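Local coordinates for 35 kDa hemin binding protein (PDB 5Y1A) that probably binds hemin, and joins a thioredoxin domain to immunoglobulin-like beta domains as cargo of the type IX secretion system, at residues A[74-79]-A[246-251]; A[95-100]-A[214-219]; A[154-159]-A[323-328]. All blocks are in the same frame, centred on the assembly; numbering follows the deposited sequence.

Contact 1 (A[74-79]-A[246-251]); sequences FQTFVH and DVLAFV
Leu248 points from strand 245-252 toward strand 73-79 and sets its two methyls against different residues there: CD1 against Phe74, CD2 against Thr76. The tight spot is on the threonine side. Thr76 CG2 and Leu248 CD2 are 3.3 Å apart, closer than two methyl carbons normally settle. The side chains cross at about a right angle overall, yet the two terminal C-C bonds point almost straight at each other. The Thr76 hydroxyl bonds to the carbonyl O of Leu40 on strand 34-44, which is consistent with its rotation: with OG1 lodged between backbone N and carbonyl carbon (chi1 66°), CG2 is the branch presented to the leucine. Toward Phe74 the fit is easier. Leu248 CD1 lies 3.5 Å from Phe74 CD2 and 3.8 Å from Phe74 CB, spreading its contact over the root and near side of the ring at normal packing distances. The anti placement of Leu248 CG relative to its backbone N (chi1 166°) goes with CD1 turned to Phe74 and CD2 to Thr76. Within the same strand, the ring of Phe250 meets Leu248 CG at its edge, in plane. The backbones keep well apart, with Phe74 CA and Leu248 CA 7.7 Å from each other, and the joint is made by side chains alone. Its looser margin is marked by Gln75, which points away from the interface, and by Asp246; both are partly exposed, whereas all three touching residues are buried. Ala266 and Gln268 of strand 263-270 also touch Phe74, and Tyr183 and Leu185 of strand 179-186 touch Thr76. The arrangement is side-chain packing between two sheets whose strands run roughly crosswise here: the mixed sheet of the thioredoxin fold and an antiparallel sheet of the beta sandwich, probably immunoglobulin-like.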
loop_
_atom_site.group_PDB
_atom_site.type_symbol
_atom_site.label_atom_id
_atom_site.label_comp_id
_atom_site.label_asym_id
_atom_site.label_seq_id
_atom_site.Cartn_x
_atom_site.Cartn_y
_atom_site.Cartn_z
ATOM N N PHE A 74 -9.469 4.105 7.120
ATOM C CA PHE A 74 -8.190 3.779 6.481
ATOM C C PHE A 74 -7.675 5.043 5.806
ATOM O O PHE A 74 -8.186 5.414 4.753
ATOM C CB PHE A 74 -8.366 2.675 5.427
ATOM C CG PHE A 74 -9.021 1.416 5.950
ATOM C CD1 PHE A 74 -8.720 0.915 7.228
ATOM C CD2 PHE A 74 -9.935 0.720 5.161
ATOM C CE1 PHE A 74 -9.361 -0.251 7.699
ATOM C CE2 PHE A 74 -10.550 -0.449 5.616
ATOM C CZ PHE A 74 -10.243 -0.939 6.884
ATOM N N GLN A 75 -6.679 5.694 6.410
ATOM C CA GLN A 75 -6.092 6.903 5.834
ATOM C C GLN A 75 -5.094 6.588 4.724
ATOM O O GLN A 75 -4.418 5.551 4.734
ATOM C CB GLN A 75 -5.327 7.706 6.894
ATOM C CG GLN A 75 -6.085 8.120 8.127
ATOM C CD GLN A 75 -5.125 8.761 9.135
ATOM O OE1 GLN A 75 -4.642 9.866 8.914
ATOM N NE2 GLN A 75 -4.834 8.054 10.221
ATOM N N THR A 76 -5.027 7.483 3.741
ATOM C CA THR A 76 -3.971 7.434 2.732
ATOM C C THR A 76 -3.498 8.860 2.451
ATOM O O THR A 76 -4.312 9.783 2.479
ATOM C CB THR A 76 -4.444 6.806 1.415
ATOM O OG1 THR A 76 -5.427 7.651 0.811
ATOM C CG2 THR A 76 -5.036 5.429 1.626
ATOM N N PHE A 77 -2.188 9.035 2.252
ATOM C CA PHE A 77 -1.608 10.343 1.933
ATOM C C PHE A 77 -1.005 10.235 0.548
ATOM O O PHE A 77 -0.177 9.350 0.298
ATOM C CB PHE A 77 -0.547 10.755 2.955
ATOM C CG PHE A 77 -1.132 11.145 4.288
ATOM C CD1 PHE A 77 -1.231 12.495 4.653
ATOM C CD2 PHE A 77 -1.608 10.161 5.169
ATOM C CE1 PHE A 77 -1.826 12.877 5.879
ATOM C CE2 PHE A 77 -2.180 10.521 6.402
ATOM C CZ PHE A 77 -2.296 11.880 6.765
ATOM N N VAL A 78 -1.410 11.152 -0.334
ATOM C CA VAL A 78 -1.014 11.140 -1.742
ATOM C C VAL A 78 -0.164 12.380 -1.963
ATOM O O VAL A 78 -0.631 13.504 -1.756
ATOM C CB VAL A 78 -2.250 11.218 -2.669
ATOM C CG1 VAL A 78 -1.807 11.288 -4.129
ATOM C CG2 VAL A 78 -3.197 10.005 -2.456
ATOM N N HIS A 79 1.091 12.170 -2.343
ATOM C CA HIS A 79 2.040 13.271 -2.496
ATOM C C HIS A 79 2.055 13.832 -3.906
ATOM O O HIS A 79 1.866 13.085 -4.858
ATOM C CB HIS A 79 3.431 12.786 -2.122
ATOM C CG HIS A 79 3.678 12.782 -0.645
ATOM N ND1 HIS A 79 4.478 13.714 -0.027
ATOM C CD2 HIS A 79 3.177 11.999 0.341
ATOM C CE1 HIS A 79 4.482 13.493 1.276
ATOM N NE2 HIS A 79 3.695 12.465 1.528
ATOM N N ASP A 246 1.200 -1.485 4.821
ATOM C CA ASP A 246 -0.166 -2.007 4.732
ATOM C C ASP A 246 -0.557 -2.131 3.250
ATOM O O ASP A 246 0.010 -1.429 2.411
ATOM C CB ASP A 246 -1.155 -1.035 5.395
ATOM C CG ASP A 246 -0.941 -0.913 6.906
ATOM O OD1 ASP A 246 -0.722 -1.956 7.557
ATOM O OD2 ASP A 246 -0.978 0.219 7.431
ATOM N N VAL A 247 -1.531 -2.990 2.945
ATOM C CA VAL A 247 -2.186 -2.953 1.616
ATOM C C VAL A 247 -3.638 -2.621 1.873
ATOM O O VAL A 247 -4.310 -3.269 2.705
ATOM C CB VAL A 247 -2.086 -4.270 0.816
ATOM C CG1 VAL A 247 -2.894 -4.165 -0.519
ATOM C CG2 VAL A 247 -0.622 -4.593 0.526
ATOM N N LEU A 248 -4.097 -1.589 1.188
ATOM C CA LEU A 248 -5.487 -1.154 1.230
ATOM C C LEU A 248 -6.114 -1.466 -0.129
ATOM O O LEU A 248 -5.529 -1.139 -1.183
ATOM C CB LEU A 248 -5.524 0.361 1.465
ATOM C CG LEU A 248 -6.855 1.106 1.225
ATOM C CD1 LEU A 248 -7.899 0.644 2.257
ATOM C CD2 LEU A 248 -6.644 2.572 1.360
ATOM N N ALA A 249 -7.303 -2.051 -0.128
ATOM C CA ALA A 249 -8.049 -2.218 -1.380
ATOM C C ALA A 249 -9.427 -1.647 -1.195
ATOM O O ALA A 249 -10.033 -1.767 -0.103
ATOM C CB ALA A 249 -8.150 -3.692 -1.758
ATOM N N PHE A 250 -9.946 -1.035 -2.260
ATOM C CA PHE A 250 -11.321 -0.552 -2.188
ATOM C C PHE A 250 -12.095 -0.703 -3.496
ATOM O O PHE A 250 -11.514 -0.586 -4.591
ATOM C CB PHE A 250 -11.394 0.874 -1.626
ATOM C CG PHE A 250 -10.498 1.870 -2.302
ATOM C CD1 PHE A 250 -10.960 2.619 -3.400
ATOM C CD2 PHE A 250 -9.217 2.109 -1.803
ATOM C CE1 PHE A 250 -10.132 3.593 -4.009
ATOM C CE2 PHE A 250 -8.358 3.083 -2.399
ATOM C CZ PHE A 250 -8.831 3.826 -3.508
ATOM N N VAL A 251 -13.390 -1.001 -3.355
ATOM C CA VAL A 251 -14.347 -1.062 -4.469
ATOM C C VAL A 251 -14.987 0.323 -4.632
ATOM O O VAL A 251 -15.403 0.963 -3.649
ATOM C CB VAL A 251 -15.444 -2.121 -4.181
ATOM C CG1 VAL A 251 -16.420 -2.210 -5.341
ATOM C CG2 VAL A 251 -14.812 -3.517 -3.903
#

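Contact 2 (A[95-100]-A[214-219]); sequences FIALDQ and TDVKGD
Ala97, on helix 89-102 of the thioredoxin domain, faces Val216 and Lys217 in a type I beta turn, Asp215 to Gly218, that interrupts strand 207-220 of the beta sandwich. The contact across is purely apolar. Ala97 CB lies 3.8 Å from Val216 CG2 and 4.2 Å from Lys217 CG, so one small methyl settles between a branched tip and the base of a long chain. Val216 CG1 lies anti to the carbonyl carbon (chi1 -59°), with CG2 facing the helix. Met255 also touches Ala97, and Arg90 and Gln93 of the same helix pack on Val216, widening the joint. Among residues of the two segments the polar bonds outside the helix stay within the turn. Gly218 N donates to Asp215 O at 3.0 Å, closing it, and Gly218 adopts a backbone conformation that calls for glycine. As an outside tie, Arg90 NH1, earlier in the helix, bonds to the carbonyl O of Thr214, just before the turn. Charge pairing rests on one of two modelled positions of Asp215, so it is less certain: the Lys217 chain curls back to put NZ on the syn lone pairs of both carboxylate oxygens, 2.9 Å from Asp215 OD2. In that position an Asx turn also forms, Lys217 N reaching Asp215 OD2 from 58° above the carboxylate plane.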
loop_
_atom_site.group_PDB
_atom_site.type_symbol
_atom_site.label_atom_id
_atom_site.label_comp_id
_atom_site.label_asym_id
_atom_site.label_seq_id
_atom_site.Cartn_x
_atom_site.Cartn_y
_atom_site.Cartn_z
ATOM N N PHE A 95 -2.393 11.292 -8.192
ATOM C CA PHE A 95 -2.809 12.647 -7.831
ATOM C C PHE A 95 -3.515 13.348 -8.993
ATOM O O PHE A 95 -4.609 13.890 -8.828
ATOM C CB PHE A 95 -1.659 13.524 -7.321
ATOM C CG PHE A 95 -2.136 14.888 -6.950
ATOM C CD1 PHE A 95 -2.698 15.120 -5.703
ATOM C CD2 PHE A 95 -2.162 15.900 -7.904
ATOM C CE1 PHE A 95 -3.240 16.405 -5.391
ATOM C CE2 PHE A 95 -2.681 17.181 -7.607
ATOM C CZ PHE A 95 -3.229 17.420 -6.356
ATOM N N ILE A 96 -2.892 13.339 -10.160
ATOM C CA ILE A 96 -3.485 13.974 -11.355
ATOM C C ILE A 96 -4.905 13.465 -11.642
ATOM O O ILE A 96 -5.792 14.251 -11.986
ATOM C CB ILE A 96 -2.547 13.751 -12.575
ATOM C CG1 ILE A 96 -1.292 14.616 -12.379
ATOM C CG2 ILE A 96 -3.271 14.020 -13.934
ATOM C CD1 ILE A 96 -0.142 14.257 -13.340
ATOM N N ALA A 97 -5.108 12.159 -11.480
ATOM C CA ALA A 97 -6.407 11.534 -11.681
ATOM C C ALA A 97 -7.413 12.006 -10.642
ATOM O O ALA A 97 -8.548 12.356 -10.984
ATOM C CB ALA A 97 -6.275 9.974 -11.663
ATOM N N LEU A 98 -6.985 12.039 -9.381
ATOM C CA LEU A 98 -7.837 12.475 -8.268
ATOM C C LEU A 98 -8.180 13.955 -8.442
ATOM O O LEU A 98 -9.301 14.376 -8.150
ATOM C CB LEU A 98 -7.130 12.233 -6.923
ATOM C CG LEU A 98 -7.124 10.749 -6.493
ATOM C CD1 LEU A 98 -6.155 10.496 -5.347
ATOM C CD2 LEU A 98 -8.552 10.293 -6.116
ATOM N N ASP A 99 -7.196 14.737 -8.886
ATOM C CA ASP A 99 -7.438 16.156 -9.195
ATOM C C ASP A 99 -8.504 16.333 -10.306
ATOM O O ASP A 99 -9.460 17.106 -10.158
ATOM C CB ASP A 99 -6.115 16.826 -9.578
ATOM C CG ASP A 99 -6.223 18.347 -9.713
ATOM O OD1 ASP A 99 -7.131 18.993 -9.100
ATOM O OD2 ASP A 99 -5.366 18.901 -10.454
ATOM N N GLN A 100 -8.357 15.602 -11.401
ATOM C CA GLN A 100 -9.368 15.611 -12.458
ATOM C C GLN A 100 -10.776 15.301 -11.909
ATOM O O GLN A 100 -11.761 15.940 -12.292
ATOM C CB GLN A 100 -8.984 14.635 -13.571
ATOM C CG GLN A 100 -9.938 14.697 -14.791
ATOM C CD GLN A 100 -10.067 16.109 -15.386
ATOM O OE1 GLN A 100 -9.060 16.798 -15.610
ATOM N NE2 GLN A 100 -11.312 16.539 -15.652
ATOM N N THR A 214 -2.525 -1.158 -13.135
ATOM C CA THR A 214 -1.797 -0.385 -14.160
ATOM C C THR A 214 -2.397 1.019 -14.346
ATOM O O THR A 214 -1.691 2.034 -14.284
ATOM C CB THR A 214 -1.766 -1.156 -15.480
ATOM O OG1 THR A 214 -0.927 -2.320 -15.298
ATOM C CG2 THR A 214 -1.201 -0.275 -16.593
ATOM N N ASP A 215 -3.710 1.057 -14.557
ATOM C CA ASP A 215 -4.461 2.300 -14.529
ATOM C C ASP A 215 -4.635 2.716 -13.085
ATOM O O ASP A 215 -5.163 1.949 -12.269
ATOM C CB ASP A 215 -5.842 2.121 -15.177
ATOM C CG ASP A 215 -6.497 3.457 -15.545
ATOM O OD1 ASP A 215 -7.418 3.426 -16.384
ATOM O OD2 ASP A 215 -6.092 4.525 -15.016
ATOM N N VAL A 216 -4.212 3.941 -12.773
ATOM C CA VAL A 216 -4.385 4.456 -11.409
ATOM C C VAL A 216 -5.842 4.674 -11.064
ATOM O O VAL A 216 -6.153 4.861 -9.881
ATOM C CB VAL A 216 -3.573 5.747 -11.115
ATOM C CG1 VAL A 216 -2.087 5.497 -11.314
ATOM C CG2 VAL A 216 -4.061 6.955 -11.924
ATOM N N LYS A 217 -6.696 4.671 -12.094
ATOM C CA LYS A 217 -8.146 4.791 -11.937
ATOM C C LYS A 217 -8.801 3.463 -11.562
ATOM O O LYS A 217 -10.006 3.431 -11.359
ATOM C CB LYS A 217 -8.794 5.378 -13.208
ATOM C CG LYS A 217 -8.213 6.738 -13.605
ATOM C CD LYS A 217 -9.112 7.399 -14.644
ATOM C CE LYS A 217 -9.164 6.588 -15.951
ATOM N NZ LYS A 217 -7.782 6.390 -16.494
ATOM N N GLY A 218 -8.020 2.370 -11.494
ATOM C CA GLY A 218 -8.555 1.081 -11.006
ATOM C C GLY A 218 -8.688 -0.004 -12.055
ATOM O O GLY A 218 -8.687 0.283 -13.234
ATOM N N ASP A 219 -8.747 -1.259 -11.617
ATOM C CA ASP A 219 -9.067 -2.378 -12.497
ATOM C C ASP A 219 -10.571 -2.591 -12.502
ATOM O O ASP A 219 -11.193 -2.533 -11.445
ATOM C CB ASP A 219 -8.440 -3.669 -11.951
ATOM C CG ASP A 219 -6.933 -3.723 -12.148
ATOM O OD1 ASP A 219 -6.433 -3.477 -13.257
ATOM O OD2 ASP A 219 -6.256 -4.022 -11.173
#

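Contact 3 (A[154-159]-A[323-328]); sequences GATPED and PGVYVV
Thr156, whose methyl packs on Val325 and Val327, carries its hydroxyl to the carboxylate of Asp159: OG1 donates to Asp159 OD2 at 2.8 Å, arriving over a face of the group, 59° out of its plane. The same oxygen draws weak bonds from the backbone N atoms of Ala155 and Thr156, so OD2 gathers three donors from the loop. The bonds to OD2, with the type I turn from Thr156 to Asp159, shape the loop, while a salt bridge from Asp159 OD1 to Lys340 ties it to strand 335-343 of the C-terminal sheet. With OG1 committed to Asp159 (chi1 74°), Thr156 CG2 is turned toward the strand, 3.6 Å from Val327 CG2 and 3.8 Å from Val325 CG1. The threonine crosses Val325 at about a right angle and Val327 obliquely. Here the loop between strands 145-153 and 161-169 of the beta sandwich rests on strand 324-332 of the separate antiparallel sheet near the C terminus, consistent with an immunoglobulin-like C-terminal domain of type IX cargo. Val325 and Val327 alternate with Tyr326, which points away from the loop and packs against Val308 and Val343. Ala155 CB stands farther off, 4.4 Å from Val325 CG2.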
loop_
_atom_site.group_PDB
_atom_site.type_symbol
_atom_site.label_atom_id
_atom_site.label_comp_id
_atom_site.label_asym_id
_atom_site.label_seq_id
_atom_site.Cartn_x
_atom_site.Cartn_y
_atom_site.Cartn_z
ATOM N N GLY A 154 6.929 -11.559 0.399
ATOM C CA GLY A 154 8.121 -12.143 -0.215
ATOM C C GLY A 154 9.184 -12.227 0.847
ATOM O O GLY A 154 9.101 -11.512 1.831
ATOM N N ALA A 155 10.167 -13.100 0.642
ATOM C CA ALA A 155 11.170 -13.374 1.682
ATOM C C ALA A 155 12.292 -12.333 1.718
ATOM O O ALA A 155 12.871 -12.059 2.780
ATOM C CB ALA A 155 11.729 -14.741 1.508
ATOM N N THR A 156 12.585 -11.766 0.552
ATOM C CA THR A 156 13.678 -10.821 0.372
ATOM C C THR A 156 13.191 -9.733 -0.581
ATOM O O THR A 156 12.134 -9.881 -1.189
ATOM C CB THR A 156 14.941 -11.518 -0.218
ATOM O OG1 THR A 156 14.733 -11.797 -1.605
ATOM C CG2 THR A 156 15.263 -12.836 0.533
ATOM N N PRO A 157 13.944 -8.627 -0.706
ATOM C CA PRO A 157 13.501 -7.518 -1.566
ATOM C C PRO A 157 13.274 -7.883 -3.034
ATOM O O PRO A 157 12.531 -7.169 -3.747
ATOM C CB PRO A 157 14.630 -6.496 -1.402
ATOM C CG PRO A 157 15.150 -6.789 0.017
ATOM C CD PRO A 157 15.203 -8.289 -0.013
ATOM N N GLU A 158 13.875 -8.978 -3.500
ATOM C CA GLU A 158 13.695 -9.389 -4.900
ATOM C C GLU A 158 12.673 -10.513 -5.099
ATOM O O GLU A 158 12.575 -11.104 -6.189
ATOM C CB GLU A 158 15.038 -9.711 -5.568
ATOM C CG GLU A 158 15.793 -8.469 -6.068
ATOM C CD GLU A 158 14.974 -7.622 -7.036
ATOM O OE1 GLU A 158 14.781 -6.416 -6.761
ATOM O OE2 GLU A 158 14.508 -8.164 -8.058
ATOM N N ASP A 159 11.909 -10.786 -4.042
ATOM C CA ASP A 159 10.732 -11.646 -4.128
ATOM C C ASP A 159 9.480 -10.805 -4.271
ATOM O O ASP A 159 9.457 -9.673 -3.809
ATOM C CB ASP A 159 10.599 -12.484 -2.874
ATOM C CG ASP A 159 11.708 -13.507 -2.734
ATOM O OD1 ASP A 159 11.853 -14.369 -3.635
ATOM O OD2 ASP A 159 12.415 -13.448 -1.705
ATOM N N PRO A 323 19.256 -17.799 12.024
ATOM C CA PRO A 323 18.231 -18.368 11.152
ATOM C C PRO A 323 17.443 -17.298 10.402
ATOM O O PRO A 323 17.110 -16.239 10.950
ATOM C CB PRO A 323 17.340 -19.140 12.126
ATOM C CG PRO A 323 18.318 -19.591 13.182
ATOM C CD PRO A 323 19.126 -18.327 13.398
ATOM N N GLY A 324 17.194 -17.579 9.135
ATOM C CA GLY A 324 16.518 -16.641 8.267
ATOM C C GLY A 324 16.920 -16.914 6.835
ATOM O O GLY A 324 17.702 -17.834 6.553
ATOM N N VAL A 325 16.366 -16.125 5.922
ATOM C CA VAL A 325 16.675 -16.282 4.516
ATOM C C VAL A 325 17.705 -15.226 4.123
ATOM O O VAL A 325 17.615 -14.072 4.555
ATOM C CB VAL A 325 15.415 -16.142 3.613
ATOM C CG1 VAL A 325 15.829 -16.242 2.149
ATOM C CG2 VAL A 325 14.373 -17.211 3.952
ATOM N N TYR A 326 18.696 -15.657 3.337
ATOM C CA TYR A 326 19.751 -14.784 2.806
ATOM C C TYR A 326 19.821 -14.880 1.288
ATOM O O TYR A 326 19.508 -15.921 0.713
ATOM C CB TYR A 326 21.107 -15.171 3.401
ATOM C CG TYR A 326 21.140 -15.028 4.909
ATOM C CD1 TYR A 326 21.670 -13.881 5.514
ATOM C CD2 TYR A 326 20.613 -16.023 5.725
ATOM C CE1 TYR A 326 21.687 -13.746 6.909
ATOM C CE2 TYR A 326 20.609 -15.892 7.136
ATOM C CZ TYR A 326 21.157 -14.749 7.707
ATOM O OH TYR A 326 21.170 -14.605 9.075
ATOM N N VAL A 327 20.233 -13.794 0.652
ATOM C CA VAL A 327 20.529 -13.808 -0.783
ATOM C C VAL A 327 22.038 -13.755 -0.972
ATOM O O VAL A 327 22.706 -12.846 -0.466
ATOM C CB VAL A 327 19.866 -12.611 -1.503
ATOM C CG1 VAL A 327 20.225 -12.600 -2.999
ATOM C CG2 VAL A 327 18.361 -12.672 -1.334
ATOM N N VAL A 328 22.582 -14.740 -1.679
ATOM C CA VAL A 328 24.002 -14.736 -1.970
ATOM C C VAL A 328 24.154 -14.312 -3.415
ATOM O O VAL A 328 23.587 -14.937 -4.303
ATOM C CB VAL A 328 24.645 -16.117 -1.790
ATOM C CG1 VAL A 328 26.158 -16.019 -2.003
ATOM C CG2 VAL A 328 24.313 -16.683 -0.401
#

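Contacts 1 and 2 both seat the thioredoxin domain on the beta sandwich, one through its sheet and one through helix 89-102. Their centres are 13 Å apart and they touch directly, Val78 CG1 meeting Phe95 CB at 3.9 Å; along the chain, contact 2 is nested inside the loop closed by contact 1. Contact 3 belongs to a different joint, between sandwich and C-terminal sheet: its centre is about 27 Å from that of contact 1 and 33 Å from that of contact 2, which lies on the opposite side of the chain's centre. The possible thioredoxin-type CxxC site, Cys48 and Cys51, belongs to none of the six segments.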